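Local coordinates for protein putative glycosyltransferase (GalT1) (Streptococcus parasanguinis, PDB 4PHR) that probably transfers a sugar from a nucleotide donor, its N-terminal GT-D-fold domain binding UDP together with manganese, at residues L41-S46 against L99-F104; E95-F98 against F104-N107; P122-I127 against Y233-M238. All coordinates share one frame; numbering follows the deposited sequence.

Contact 1: residues L41-S46 against L99-F104; sequences LMTGHS and LKYSEF
Met42 reaches the ring of Phe104 with the last two atoms of its chain, so the apolar half of this contact is a Met-aromatic pair. CE lies 3.6 Å from Phe104 CZ. The sulfur is at the rim: SD is 5.2 Å from the centroid of the Phe104 ring and 76° off its normal, which excludes stacking over the face. A bend at chi3 (-71°) in an otherwise extended chain turns the methyl toward CZ, and the two side chains meet at about a right angle. Thr43 adds its methyl, CG2, 4.1 Å from Phe104 CD1, nearer the root of the ring.

The second group of contacts centres on Thr43 and Tyr101. Thr43 OG1 is 3.3 Å from Tyr101 CE1, approaching the ring obliquely, while CG2 of the same threonine is 3.8 Å from CE1. On the ring's own segment, Lys100 CG sits 4.0 Å above the centre of one face of Tyr101.

Thr43 is the first residue past helix 36-42, which ends in a Schellman motif with Gly44, at positive phi, as its C-prime residue: Gly44 N bonds Leu41 O at 3.0 Å and His45 N pairs with Asp40 O. Across the contact, Tyr101 leaves helix 88-100 and is the N-cap residue of helix 102-108. Both hydroxyls bond to helix 36-42, Thr43 OG1 to the carbonyls of Ile39 and Asp40 and Tyr101 OH to Asp40 OD2. The helix junction is therefore held to that helix by a polar bond as well as by van der Waals and sulfur-aromatic contacts.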
ATOM      1  N   LEU A  41       8.537  -4.632 -11.311  1.00 12.27           N
ATOM      2  CA  LEU A  41       9.888  -4.211 -10.946  1.00 14.92           C
ATOM      3  C   LEU A  41      10.818  -5.392 -10.691  1.00 14.89           C
ATOM      4  O   LEU A  41      11.961  -5.413 -11.176  1.00 14.60           O
ATOM      5  CB  LEU A  41       9.856  -3.334  -9.692  1.00 19.04           C
ATOM      6  CG  LEU A  41       9.578  -1.851  -9.852  1.00 32.89           C
ATOM      7  CD1 LEU A  41       9.189  -1.272  -8.510  1.00 29.78           C
ATOM      8  CD2 LEU A  41      10.814  -1.163 -10.384  1.00 29.48           C
ATOM      9  N   MET A  42      10.346  -6.359  -9.906  1.00 13.96           N
ATOM     10  CA  MET A  42      11.164  -7.532  -9.575  1.00 15.13           C
ATOM     11  C   MET A  42      11.593  -8.305 -10.817  1.00 16.80           C
ATOM     12  O   MET A  42      12.634  -8.957 -10.819  1.00 22.85           O
ATOM     13  CB  MET A  42      10.442  -8.467  -8.595  1.00 15.71           C
ATOM     14  CG  MET A  42      10.512  -7.997  -7.140  1.00 16.57           C
ATOM     15  SD  MET A  42       9.785  -9.162  -5.973  1.00 19.00           S
ATOM     16  CE  MET A  42       8.107  -8.877  -6.443  1.00 19.08           C
ATOM     17  N   THR A  43      10.789  -8.241 -11.873  1.00 14.29           N
ATOM     18  CA  THR A  43      11.088  -8.971 -13.098  1.00 14.71           C
ATOM     19  C   THR A  43      11.742  -8.091 -14.164  1.00 14.60           C
ATOM     20  O   THR A  43      11.918  -8.514 -15.301  1.00 19.40           O
ATOM     21  CB  THR A  43       9.843  -9.682 -13.659  1.00 16.89           C
ATOM     22  OG1 THR A  43       8.840  -8.717 -13.994  1.00 16.28           O
ATOM     23  CG2 THR A  43       9.274 -10.663 -12.633  1.00 17.67           C
ATOM     24  N   GLY A  44      12.095  -6.863 -13.793  1.00 14.31           N
ATOM     25  CA  GLY A  44      12.970  -6.054 -14.625  1.00 16.10           C
ATOM     26  C   GLY A  44      12.366  -4.849 -15.323  1.00 15.84           C
ATOM     27  O   GLY A  44      12.961  -4.319 -16.256  1.00 17.66           O
ATOM     28  N   HIS A  45      11.200  -4.395 -14.879  1.00 15.95           N
ATOM     29  CA  HIS A  45      10.573  -3.261 -15.552  1.00 15.97           C
ATOM     30  C   HIS A  45      10.413  -2.001 -14.741  1.00 16.37           C
ATOM     31  O   HIS A  45      10.373  -2.023 -13.514  1.00 19.67           O
ATOM     32  CB  HIS A  45       9.227  -3.666 -16.117  1.00 17.08           C
ATOM     33  CG  HIS A  45       9.353  -4.648 -17.225  1.00 24.59           C
ATOM     34  ND1 HIS A  45       9.638  -5.976 -17.009  1.00 28.47           N
ATOM     35  CD2 HIS A  45       9.315  -4.480 -18.567  1.00 23.76           C
ATOM     36  CE1 HIS A  45       9.728  -6.597 -18.172  1.00 37.43           C
ATOM     37  NE2 HIS A  45       9.534  -5.712 -19.133  1.00 38.82           N
ATOM     38  N   SER A  46      10.323  -0.889 -15.454  1.00 14.32           N
ATOM     39  CA  SER A  46      10.032   0.379 -14.817  1.00 14.07           C
ATOM     40  C   SER A  46       8.528   0.540 -14.687  1.00 13.36           C
ATOM     41  O   SER A  46       7.768   0.089 -15.538  1.00 16.57           O
ATOM     42  CB  SER A  46      10.654   1.521 -15.615  1.00 14.22           C
ATOM     43  OG  SER A  46      12.062   1.461 -15.510  1.00 16.62           O
ATOM     44  N   LEU A  99      -1.471 -14.428 -14.985  1.00 12.33           N
ATOM     45  CA  LEU A  99      -1.119 -15.340 -16.066  1.00 13.63           C
ATOM     46  C   LEU A  99       0.259 -14.987 -16.647  1.00 14.39           C
ATOM     47  O   LEU A  99       1.096 -15.867 -16.878  1.00 17.16           O
ATOM     48  CB  LEU A  99      -2.211 -15.367 -17.148  1.00 14.51           C
ATOM     49  CG  LEU A  99      -3.493 -16.108 -16.751  1.00 15.94           C
ATOM     50  CD1 LEU A  99      -4.565 -15.976 -17.836  1.00 18.83           C
ATOM     51  CD2 LEU A  99      -3.199 -17.576 -16.452  1.00 17.45           C
ATOM     52  N   LYS A 100       0.505 -13.697 -16.858  1.00 13.74           N
ATOM     53  CA  LYS A 100       1.819 -13.242 -17.307  1.00 15.65           C
ATOM     54  C   LYS A 100       2.907 -13.701 -16.331  1.00 14.57           C
ATOM     55  O   LYS A 100       3.986 -14.141 -16.728  1.00 16.44           O
ATOM     56  CB  LYS A 100       1.828 -11.725 -17.445  1.00 16.64           C
ATOM     57  CG  LYS A 100       3.183 -11.142 -17.785  1.00 16.36           C
ATOM     58  CD  LYS A 100       3.093  -9.628 -17.942  1.00 17.97           C
ATOM     59  CE  LYS A 100       4.456  -9.012 -18.254  1.00 21.00           C
ATOM     60  NZ  LYS A 100       4.355  -7.537 -18.469  1.00 22.47           N
ATOM     61  N   TYR A 101       2.586 -13.655 -15.045  1.00 12.68           N
ATOM     62  CA  TYR A 101       3.558 -13.984 -14.016  1.00 13.94           C
ATOM     63  C   TYR A 101       3.255 -15.309 -13.319  1.00 14.23           C
ATOM     64  O   TYR A 101       3.560 -15.483 -12.140  1.00 14.70           O
ATOM     65  CB  TYR A 101       3.591 -12.854 -12.997  1.00 13.24           C
ATOM     66  CG  TYR A 101       4.149 -11.576 -13.564  1.00 11.99           C
ATOM     67  CD1 TYR A 101       5.462 -11.515 -14.015  1.00 14.48           C
ATOM     68  CD2 TYR A 101       3.368 -10.428 -13.652  1.00 15.53           C
ATOM     69  CE1 TYR A 101       5.992 -10.343 -14.530  1.00 15.93           C
ATOM     70  CE2 TYR A 101       3.887  -9.246 -14.167  1.00 15.40           C
ATOM     71  CZ  TYR A 101       5.201  -9.212 -14.602  1.00 16.03           C
ATOM     72  OH  TYR A 101       5.724  -8.040 -15.110  1.00 16.86           O
ATOM     73  N   SER A 102       2.670 -16.255 -14.051  1.00 15.41           N
ATOM     74  CA  SER A 102       2.246 -17.509 -13.435  1.00 16.17           C
ATOM     75  C   SER A 102       3.425 -18.238 -12.811  1.00 17.81           C
ATOM     76  O   SER A 102       3.309 -18.799 -11.725  1.00 18.34           O
ATOM     77  CB  SER A 102       1.526 -18.412 -14.447  1.00 19.20           C
ATOM     78  OG  SER A 102       2.383 -18.785 -15.509  1.00 22.04           O
ATOM     79  N   GLU A 103       4.560 -18.220 -13.497  1.00 18.15           N
ATOM     80  CA  GLU A 103       5.737 -18.927 -13.013  1.00 22.22           C
ATOM     81  C   GLU A 103       6.232 -18.283 -11.723  1.00 20.03           C
ATOM     82  O   GLU A 103       6.652 -18.967 -10.792  1.00 24.58           O
ATOM     83  CB  GLU A 103       6.836 -18.938 -14.078  1.00 26.75           C
ATOM     84  CG  GLU A 103       8.107 -19.664 -13.659  1.00 41.53           C
ATOM     85  CD  GLU A 103       9.116 -19.775 -14.789  1.00 52.93           C
ATOM     86  OE1 GLU A 103       8.739 -19.523 -15.954  1.00 57.97           O
ATOM     87  OE2 GLU A 103      10.288 -20.114 -14.514  1.00 59.07           O
ATOM     88  N   PHE A 104       6.164 -16.957 -11.677  1.00 19.66           N
ATOM     89  CA  PHE A 104       6.566 -16.211 -10.496  1.00 18.18           C
ATOM     90  C   PHE A 104       5.660 -16.566  -9.323  1.00 18.84           C
ATOM     91  O   PHE A 104       6.131 -16.916  -8.238  1.00 22.16           O
ATOM     92  CB  PHE A 104       6.516 -14.709 -10.779  1.00 21.50           C
ATOM     93  CG  PHE A 104       7.030 -13.858  -9.655  1.00 26.48           C
ATOM     94  CD1 PHE A 104       8.335 -13.397  -9.661  1.00 30.14           C
ATOM     95  CD2 PHE A 104       6.209 -13.516  -8.594  1.00 30.10           C
ATOM     96  CE1 PHE A 104       8.814 -12.609  -8.630  1.00 34.01           C
ATOM     97  CE2 PHE A 104       6.683 -12.723  -7.556  1.00 30.29           C
ATOM     98  CZ  PHE A 104       7.986 -12.271  -7.579  1.00 32.56           C
TER

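Contact 2: residues E95-F98 against F104-N107; sequences ERHF and FYLN
His97 and Tyr105 meet through one hydrogen bond, NE2 to OH at 2.8 Å, and this is the tight part of the contact. The angle of 149° shows moderate bending, and either group could be the donor. Each partner lies at the other's edge and in its plane, yet the rings themselves are turned by 69°, with centroids 5.6 Å apart; neither covers the other's face. The imidazole gets there because chi1 of 171° sets CG opposite the backbone N and carries the ring out toward helix 102-108. The ring atoms close in at the same spot, with His97 NE2 3.6 Å from Tyr105 CE2.

The apolar touch is a narrow one. Phe98 offers its CB, 3.8 Å from Tyr105 CD2, while its ring leads away from helix 102-108 and has the CA of Glu95 over one face. Phe80, edge-to-face with Tyr105, and Leu9 of helix 2-9 pack against both side chains; Trp94 and Tyr101 add rings beside His97. The solvent side is looser: Arg96 is exposed and turns to a salt bridge with Glu2 of helix 2-9, and Asn107 is exposed at the far end of its segment.

Helix 88-100 and helix 102-108 are thus joined across a very short connection, with CA atoms of Phe98 and Tyr105 7.1 Å apart. The chemistry implies that a bond between two buried residues, with the proton on either side, probably fixes how the imidazole and the phenol are turned, while the contact through Phe98 is apolar, carried by CB.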
ATOM      1  N   GLU A  95      -6.368 -11.127 -13.924  1.00 11.54           N
ATOM      2  CA  GLU A  95      -6.113 -12.423 -14.538  1.00 12.58           C
ATOM      3  C   GLU A  95      -4.983 -12.319 -15.564  1.00 11.45           C
ATOM      4  O   GLU A  95      -4.101 -13.175 -15.610  1.00 12.61           O
ATOM      5  CB  GLU A  95      -7.377 -12.996 -15.175  1.00 14.69           C
ATOM      6  CG  GLU A  95      -7.115 -14.354 -15.806  1.00 16.92           C
ATOM      7  CD  GLU A  95      -8.366 -15.064 -16.300  1.00 18.68           C
ATOM      8  OE1 GLU A  95      -9.281 -15.323 -15.487  1.00 18.70           O
ATOM      9  OE2 GLU A  95      -8.417 -15.389 -17.498  1.00 17.75           O
ATOM     10  N   ARG A  96      -4.983 -11.254 -16.373  1.00 12.20           N
ATOM     11  CA  ARG A  96      -3.870 -11.053 -17.308  1.00 13.57           C
ATOM     12  C   ARG A  96      -2.551 -10.978 -16.552  1.00 12.82           C
ATOM     13  O   ARG A  96      -1.536 -11.532 -16.986  1.00 14.13           O
ATOM     14  CB  ARG A  96      -4.039  -9.780 -18.139  1.00 15.55           C
ATOM     15  CG  ARG A  96      -5.164  -9.820 -19.156  1.00 18.64           C
ATOM     16  CD  ARG A  96      -4.776 -10.655 -20.350  1.00 33.51           C
ATOM     17  NE  ARG A  96      -5.105 -12.057 -20.155  1.00 31.67           N
ATOM     18  CZ  ARG A  96      -4.691 -13.030 -20.959  1.00 27.31           C
ATOM     19  NH1 ARG A  96      -3.915 -12.758 -21.999  1.00 35.57           N
ATOM     20  NH2 ARG A  96      -5.050 -14.274 -20.720  1.00 22.48           N
ATOM     21  N   HIS A  97      -2.581 -10.294 -15.415  1.00 10.69           N
ATOM     22  CA  HIS A  97      -1.394 -10.099 -14.607  1.00 11.75           C
ATOM     23  C   HIS A  97      -0.846 -11.410 -14.081  1.00 12.02           C
ATOM     24  O   HIS A  97       0.337 -11.715 -14.269  1.00 12.62           O
ATOM     25  CB  HIS A  97      -1.690  -9.159 -13.437  1.00 12.33           C
ATOM     26  CG  HIS A  97      -0.579  -9.085 -12.433  1.00 13.61           C
ATOM     27  ND1 HIS A  97       0.539  -8.300 -12.619  1.00 14.36           N
ATOM     28  CD2 HIS A  97      -0.402  -9.717 -11.248  1.00 15.60           C
ATOM     29  CE1 HIS A  97       1.351  -8.442 -11.585  1.00 14.27           C
ATOM     30  NE2 HIS A  97       0.806  -9.302 -10.742  1.00 15.30           N
ATOM     31  N   PHE A  98      -1.679 -12.196 -13.403  1.00 12.52           N
ATOM     32  CA  PHE A  98      -1.120 -13.392 -12.806  1.00 12.56           C
ATOM     33  C   PHE A  98      -0.844 -14.502 -13.815  1.00 14.42           C
ATOM     34  O   PHE A  98      -0.037 -15.385 -13.551  1.00 14.62           O
ATOM     35  CB  PHE A  98      -1.856 -13.856 -11.533  1.00 15.18           C
ATOM     36  CG  PHE A  98      -3.285 -14.276 -11.731  1.00 15.91           C
ATOM     37  CD1 PHE A  98      -4.288 -13.698 -10.970  1.00 15.65           C
ATOM     38  CD2 PHE A  98      -3.617 -15.293 -12.608  1.00 17.57           C
ATOM     39  CE1 PHE A  98      -5.610 -14.100 -11.109  1.00 19.77           C
ATOM     40  CE2 PHE A  98      -4.934 -15.702 -12.750  1.00 19.43           C
ATOM     41  CZ  PHE A  98      -5.931 -15.106 -11.993  1.00 19.05           C
ATOM     42  N   PHE A 104       6.164 -16.957 -11.677  1.00 19.66           N
ATOM     43  CA  PHE A 104       6.566 -16.211 -10.496  1.00 18.18           C
ATOM     44  C   PHE A 104       5.660 -16.566  -9.323  1.00 18.84           C
ATOM     45  O   PHE A 104       6.131 -16.916  -8.238  1.00 22.16           O
ATOM     46  CB  PHE A 104       6.516 -14.709 -10.779  1.00 21.50           C
ATOM     47  CG  PHE A 104       7.030 -13.858  -9.655  1.00 26.48           C
ATOM     48  CD1 PHE A 104       8.335 -13.397  -9.661  1.00 30.14           C
ATOM     49  CD2 PHE A 104       6.209 -13.516  -8.594  1.00 30.10           C
ATOM     50  CE1 PHE A 104       8.814 -12.609  -8.630  1.00 34.01           C
ATOM     51  CE2 PHE A 104       6.683 -12.723  -7.556  1.00 30.29           C
ATOM     52  CZ  PHE A 104       7.986 -12.271  -7.579  1.00 32.56           C
ATOM     53  N   TYR A 105       4.351 -16.497  -9.548  1.00 17.75           N
ATOM     54  CA  TYR A 105       3.407 -16.772  -8.477  1.00 19.18           C
ATOM     55  C   TYR A 105       3.427 -18.232  -8.031  1.00 19.26           C
ATOM     56  O   TYR A 105       3.363 -18.519  -6.841  1.00 24.83           O
ATOM     57  CB  TYR A 105       1.994 -16.343  -8.871  1.00 17.54           C
ATOM     58  CG  TYR A 105       1.773 -14.851  -8.747  1.00 17.02           C
ATOM     59  CD1 TYR A 105       1.753 -14.242  -7.496  1.00 19.66           C
ATOM     60  CD2 TYR A 105       1.588 -14.054  -9.873  1.00 15.30           C
ATOM     61  CE1 TYR A 105       1.554 -12.882  -7.367  1.00 18.46           C
ATOM     62  CE2 TYR A 105       1.381 -12.681  -9.754  1.00 15.82           C
ATOM     63  CZ  TYR A 105       1.372 -12.105  -8.496  1.00 15.83           C
ATOM     64  OH  TYR A 105       1.167 -10.749  -8.356  1.00 18.23           O
ATOM     65  N   LEU A 106       3.532 -19.154  -8.983  1.00 20.35           N
ATOM     66  CA  LEU A 106       3.510 -20.573  -8.645  1.00 25.47           C
ATOM     67  C   LEU A 106       4.750 -21.021  -7.874  1.00 30.02           C
ATOM     68  O   LEU A 106       4.700 -21.993  -7.115  1.00 35.81           O
ATOM     69  CB  LEU A 106       3.344 -21.426  -9.905  1.00 27.15           C
ATOM     70  CG  LEU A 106       1.950 -21.417 -10.533  1.00 29.70           C
ATOM     71  CD1 LEU A 106       1.986 -22.030 -11.924  1.00 33.76           C
ATOM     72  CD2 LEU A 106       0.955 -22.149  -9.638  1.00 34.87           C
ATOM     73  N   ASN A 107       5.855 -20.306  -8.062  1.00 31.09           N
ATOM     74  CA  ASN A 107       7.135 -20.749  -7.526  1.00 38.27           C
ATOM     75  C   ASN A 107       7.658 -19.944  -6.339  1.00 41.75           C
ATOM     76  O   ASN A 107       8.316 -20.493  -5.454  1.00 43.76           O
ATOM     77  CB  ASN A 107       8.186 -20.800  -8.640  1.00 41.49           C
ATOM     78  CG  ASN A 107       7.890 -21.880  -9.667  1.00 51.42           C
ATOM     79  OD1 ASN A 107       7.583 -23.021  -9.314  1.00 57.64           O
ATOM     80  ND2 ASN A 107       7.974 -21.523 -10.946  1.00 48.71           N
TER

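Contact 3: residues P122-I127 against Y233-M238; sequences PYIDLI and YEWYEM
Tyr123 lays one face of its ring over the backbone of helix 229-238 at Tyr236. The CA of Tyr236 stands 3.7 Å from the centroid of the Tyr123 ring and only 8° off its normal, a CH-pi contact almost directly over the centre. Tyr236 N lies over the same ring, 3.7 Å from Tyr123 CE2. With chi1 at 177°, Tyr123 extends its CG opposite its own backbone N, carrying the ring to the helix surface. Lys129 is a cation-pi partner of the same ring.

The Tyr236 ring approaches by its edge. It forms an offset edge-to-face pair with Tyr123, planes at 79° and centroids 5.8 Å apart, with Tyr236 CD2 3.9 Å from Tyr123 CD1. The Tyr236 side chain then leads away from the loop, so its near carbons carry most of this touch. Trp235 CB lies 4.0 Å from Tyr123 CD2.

Ile124 packs against the six-membered part of the Trp235 indole. Its CB is 3.7 Å from Trp235 CE3, and its CG2 is 3.8 Å from Trp235 CZ3, in an oblique approach. No hydrogen bond joins the two segments, but Ile124 N bonds Glu232 OE1 one turn earlier in the same helix; Tyr123 OH bonds Ala240 O and Trp235 NE1 bonds Val244 O.

A type I turn from Tyr123 to Leu126, closed by Leu126 N to Tyr123 O at 3.2 Å, presents these two neighbouring side chains to the helix. The loop runs between strand 115-116 and helix 132-140, directly after the UDP-binding residues Ser120 and Arg121, and Trp235 packs close to the Arg121 side chain. Pro122 and Tyr123 also touch helix 132-140, while Asp125 and Ile127 reach helix 88-100, so the turn is packed among three helices.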
ATOM      1  N   PRO A 122     -10.031  -0.562  -0.647  1.00 14.95           N
ATOM      2  CA  PRO A 122     -11.236  -1.206  -0.111  1.00 17.69           C
ATOM      3  C   PRO A 122     -12.543  -0.772  -0.766  1.00 17.02           C
ATOM      4  O   PRO A 122     -13.592  -1.017  -0.175  1.00 18.51           O
ATOM      5  CB  PRO A 122     -11.245  -0.745   1.358  1.00 17.87           C
ATOM      6  CG  PRO A 122      -9.997   0.130   1.539  1.00 20.08           C
ATOM      7  CD  PRO A 122      -9.635   0.589   0.175  1.00 15.75           C
ATOM      8  N   TYR A 123     -12.506  -0.144  -1.938  1.00 15.52           N
ATOM      9  CA  TYR A 123     -13.741   0.441  -2.464  1.00 16.58           C
ATOM     10  C   TYR A 123     -13.958   0.369  -3.978  1.00 15.63           C
ATOM     11  O   TYR A 123     -14.912  -0.261  -4.440  1.00 17.34           O
ATOM     12  CB  TYR A 123     -13.861   1.903  -1.989  1.00 15.62           C
ATOM     13  CG  TYR A 123     -15.076   2.641  -2.529  1.00 15.70           C
ATOM     14  CD1 TYR A 123     -16.340   2.420  -2.000  1.00 18.18           C
ATOM     15  CD2 TYR A 123     -14.952   3.565  -3.560  1.00 16.59           C
ATOM     16  CE1 TYR A 123     -17.448   3.083  -2.495  1.00 18.36           C
ATOM     17  CE2 TYR A 123     -16.057   4.233  -4.064  1.00 18.82           C
ATOM     18  CZ  TYR A 123     -17.301   3.990  -3.524  1.00 19.70           C
ATOM     19  OH  TYR A 123     -18.408   4.651  -4.015  1.00 21.25           O
ATOM     20  N   ILE A 124     -13.099   1.026  -4.749  1.00 14.14           N
ATOM     21  CA  ILE A 124     -13.460   1.377  -6.129  1.00 15.12           C
ATOM     22  C   ILE A 124     -13.625   0.184  -7.081  1.00 17.72           C
ATOM     23  O   ILE A 124     -14.454   0.229  -7.995  1.00 18.10           O
ATOM     24  CB  ILE A 124     -12.493   2.436  -6.738  1.00 17.09           C
ATOM     25  CG1 ILE A 124     -13.168   3.196  -7.888  1.00 17.74           C
ATOM     26  CG2 ILE A 124     -11.194   1.785  -7.172  1.00 20.07           C
ATOM     27  CD1 ILE A 124     -14.315   4.082  -7.451  1.00 19.21           C
ATOM     28  N   ASP A 125     -12.863  -0.883  -6.860  1.00 15.97           N
ATOM     29  CA  ASP A 125     -12.926  -2.031  -7.759  1.00 17.14           C
ATOM     30  C   ASP A 125     -13.976  -3.075  -7.380  1.00 16.67           C
ATOM     31  O   ASP A 125     -14.182  -4.041  -8.105  1.00 18.50           O
ATOM     32  CB  ASP A 125     -11.549  -2.691  -7.904  1.00 22.79           C
ATOM     33  CG  ASP A 125     -10.640  -1.946  -8.875  1.00 27.18           C
ATOM     34  OD1 ASP A 125     -11.146  -1.108  -9.655  1.00 28.21           O
ATOM     35  OD2 ASP A 125      -9.422  -2.209  -8.868  1.00 36.82           O
ATOM     36  N   LEU A 126     -14.650  -2.869  -6.258  1.00 16.82           N
ATOM     37  CA  LEU A 126     -15.671  -3.802  -5.805  1.00 17.96           C
ATOM     38  C   LEU A 126     -16.998  -3.580  -6.519  1.00 20.90           C
ATOM     39  O   LEU A 126     -17.428  -2.444  -6.717  1.00 22.86           O
ATOM     40  CB  LEU A 126     -15.892  -3.662  -4.302  1.00 19.63           C
ATOM     41  CG  LEU A 126     -14.722  -4.015  -3.396  1.00 21.15           C
ATOM     42  CD1 LEU A 126     -15.073  -3.681  -1.957  1.00 26.01           C
ATOM     43  CD2 LEU A 126     -14.365  -5.486  -3.549  1.00 20.56           C
ATOM     44  N   ILE A 127     -17.651  -4.674  -6.900  1.00 21.24           N
ATOM     45  CA  ILE A 127     -19.004  -4.596  -7.429  1.00 25.63           C
ATOM     46  C   ILE A 127     -19.956  -4.172  -6.322  1.00 28.11           C
ATOM     47  O   ILE A 127     -20.764  -3.257  -6.495  1.00 36.82           O
ATOM     48  CB  ILE A 127     -19.468  -5.954  -7.973  1.00 31.28           C
ATOM     49  CG1 ILE A 127     -18.614  -6.358  -9.173  1.00 32.66           C
ATOM     50  CG2 ILE A 127     -20.940  -5.895  -8.356  1.00 31.50           C
ATOM     51  CD1 ILE A 127     -18.821  -7.781  -9.609  1.00 35.95           C
ATOM     52  N   TYR A 233     -10.322   6.359  -0.067  1.00 11.31           N
ATOM     53  CA  TYR A 233     -11.184   6.991   0.915  1.00 11.08           C
ATOM     54  C   TYR A 233     -11.923   8.179   0.301  1.00 10.98           C
ATOM     55  O   TYR A 233     -13.108   8.371   0.548  1.00 12.30           O
ATOM     56  CB  TYR A 233     -10.391   7.417   2.154  1.00 12.01           C
ATOM     57  CG  TYR A 233     -11.272   7.877   3.289  1.00 13.79           C
ATOM     58  CD1 TYR A 233     -12.165   7.002   3.893  1.00 15.06           C
ATOM     59  CD2 TYR A 233     -11.226   9.189   3.747  1.00 14.34           C
ATOM     60  CE1 TYR A 233     -12.990   7.423   4.932  1.00 15.63           C
ATOM     61  CE2 TYR A 233     -12.044   9.615   4.785  1.00 14.93           C
ATOM     62  CZ  TYR A 233     -12.914   8.724   5.375  1.00 16.13           C
ATOM     63  OH  TYR A 233     -13.733   9.150   6.404  1.00 19.65           O
ATOM     64  N   GLU A 234     -11.230   8.978  -0.505  1.00 10.94           N
ATOM     65  CA  GLU A 234     -11.878  10.115  -1.162  1.00 12.44           C
ATOM     66  C   GLU A 234     -12.987   9.639  -2.102  1.00 12.59           C
ATOM     67  O   GLU A 234     -14.081  10.201  -2.129  1.00 14.50           O
ATOM     68  CB  GLU A 234     -10.857  10.945  -1.947  1.00 13.28           C
ATOM     69  CG  GLU A 234      -9.852  11.694  -1.085  1.00 15.76           C
ATOM     70  CD  GLU A 234     -10.290  13.093  -0.745  1.00 21.59           C
ATOM     71  OE1 GLU A 234     -11.362  13.517  -1.221  1.00 27.37           O
ATOM     72  OE2 GLU A 234      -9.554  13.768   0.000  1.00 20.81           O
ATOM     73  N   TRP A 235     -12.710   8.589  -2.872  1.00 12.21           N
ATOM     74  CA  TRP A 235     -13.727   8.044  -3.771  1.00 12.97           C
ATOM     75  C   TRP A 235     -14.934   7.527  -2.977  1.00 13.64           C
ATOM     76  O   TRP A 235     -16.087   7.757  -3.349  1.00 15.85           O
ATOM     77  CB  TRP A 235     -13.131   6.926  -4.625  1.00 12.60           C
ATOM     78  CG  TRP A 235     -12.201   7.402  -5.688  1.00 13.50           C
ATOM     79  CD1 TRP A 235     -12.261   8.590  -6.362  1.00 15.26           C
ATOM     80  CD2 TRP A 235     -11.070   6.698  -6.221  1.00 12.73           C
ATOM     81  NE1 TRP A 235     -11.247   8.663  -7.283  1.00 17.05           N
ATOM     82  CE2 TRP A 235     -10.496   7.518  -7.212  1.00 14.82           C
ATOM     83  CE3 TRP A 235     -10.480   5.456  -5.949  1.00 14.54           C
ATOM     84  CZ2 TRP A 235      -9.367   7.141  -7.932  1.00 15.65           C
ATOM     85  CZ3 TRP A 235      -9.356   5.080  -6.671  1.00 14.37           C
ATOM     86  CH2 TRP A 235      -8.814   5.921  -7.653  1.00 13.50           C
ATOM     87  N   TYR A 236     -14.655   6.833  -1.879  1.00 12.56           N
ATOM     88  CA  TYR A 236     -15.696   6.322  -0.996  1.00 14.77           C
ATOM     89  C   TYR A 236     -16.567   7.455  -0.422  1.00 15.59           C
ATOM     90  O   TYR A 236     -17.800   7.363  -0.411  1.00 17.88           O
ATOM     91  CB  TYR A 236     -15.068   5.480   0.121  1.00 16.07           C
ATOM     92  CG  TYR A 236     -15.929   5.299   1.343  1.00 16.89           C
ATOM     93  CD1 TYR A 236     -15.713   6.060   2.487  1.00 19.53           C
ATOM     94  CD2 TYR A 236     -16.959   4.365   1.360  1.00 19.19           C
ATOM     95  CE1 TYR A 236     -16.503   5.900   3.609  1.00 24.74           C
ATOM     96  CE2 TYR A 236     -17.755   4.199   2.480  1.00 21.86           C
ATOM     97  CZ  TYR A 236     -17.520   4.968   3.601  1.00 23.82           C
ATOM     98  OH  TYR A 236     -18.303   4.805   4.721  1.00 28.54           O
ATOM     99  N   GLU A 237     -15.937   8.539   0.026  1.00 13.76           N
ATOM    100  CA  GLU A 237     -16.671   9.628   0.670  1.00 16.31           C
ATOM    101  C   GLU A 237     -17.567  10.362  -0.320  1.00 17.26           C
ATOM    102  O   GLU A 237     -18.588  10.942   0.067  1.00 19.07           O
ATOM    103  CB  GLU A 237     -15.713  10.621   1.335  1.00 17.84           C
ATOM    104  CG  GLU A 237     -14.986  10.086   2.552  1.00 19.77           C
ATOM    105  CD  GLU A 237     -15.836  10.109   3.803  1.00 33.81           C
ATOM    106  OE1 GLU A 237     -15.701  11.063   4.599  1.00 30.26           O
ATOM    107  OE2 GLU A 237     -16.638   9.175   3.994  1.00 40.62           O
ATOM    108  N   MET A 238     -17.180  10.363  -1.592  1.00 17.10           N
ATOM    109  CA  MET A 238     -17.994  11.035  -2.604  1.00 18.48           C
ATOM    110  C   MET A 238     -18.953  10.081  -3.316  1.00 18.10           C
ATOM    111  O   MET A 238     -19.717  10.497  -4.190  1.00 21.42           O
ATOM    112  CB  MET A 238     -17.114  11.797  -3.606  1.00 23.72           C
ATOM    113  CG  MET A 238     -16.332  10.916  -4.567  1.00 24.30           C
ATOM    114  SD  MET A 238     -15.090  11.834  -5.509  1.00 33.21           S
ATOM    115  CE  MET A 238     -15.962  13.361  -5.806  1.00 34.65           C
TER

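How the contacts relate
Contacts 1 and 2 are neighbours on one side of the chain's centre, their own centres 8 Å apart. Phe104 lies in segments of both but makes its contact in contact 1 only. Contact 2 joins helix 88-100 to helix 102-108, and contact 1 sets their junction against the end of helix 36-42. Contact 3 lies apart, its nearest atoms about 16 Å from contact 1 and about 11 Å from contact 2. None is at the ligand itself: the side chains of Met42, His97 and Trp235 are about 12, 11 and 9 Å from bound UDP. Between side chains, Trp235 is about 4 Å from UDP-binding Arg121, placing contact 3 in the second shell; Met42 is about 8 Å from Lys210.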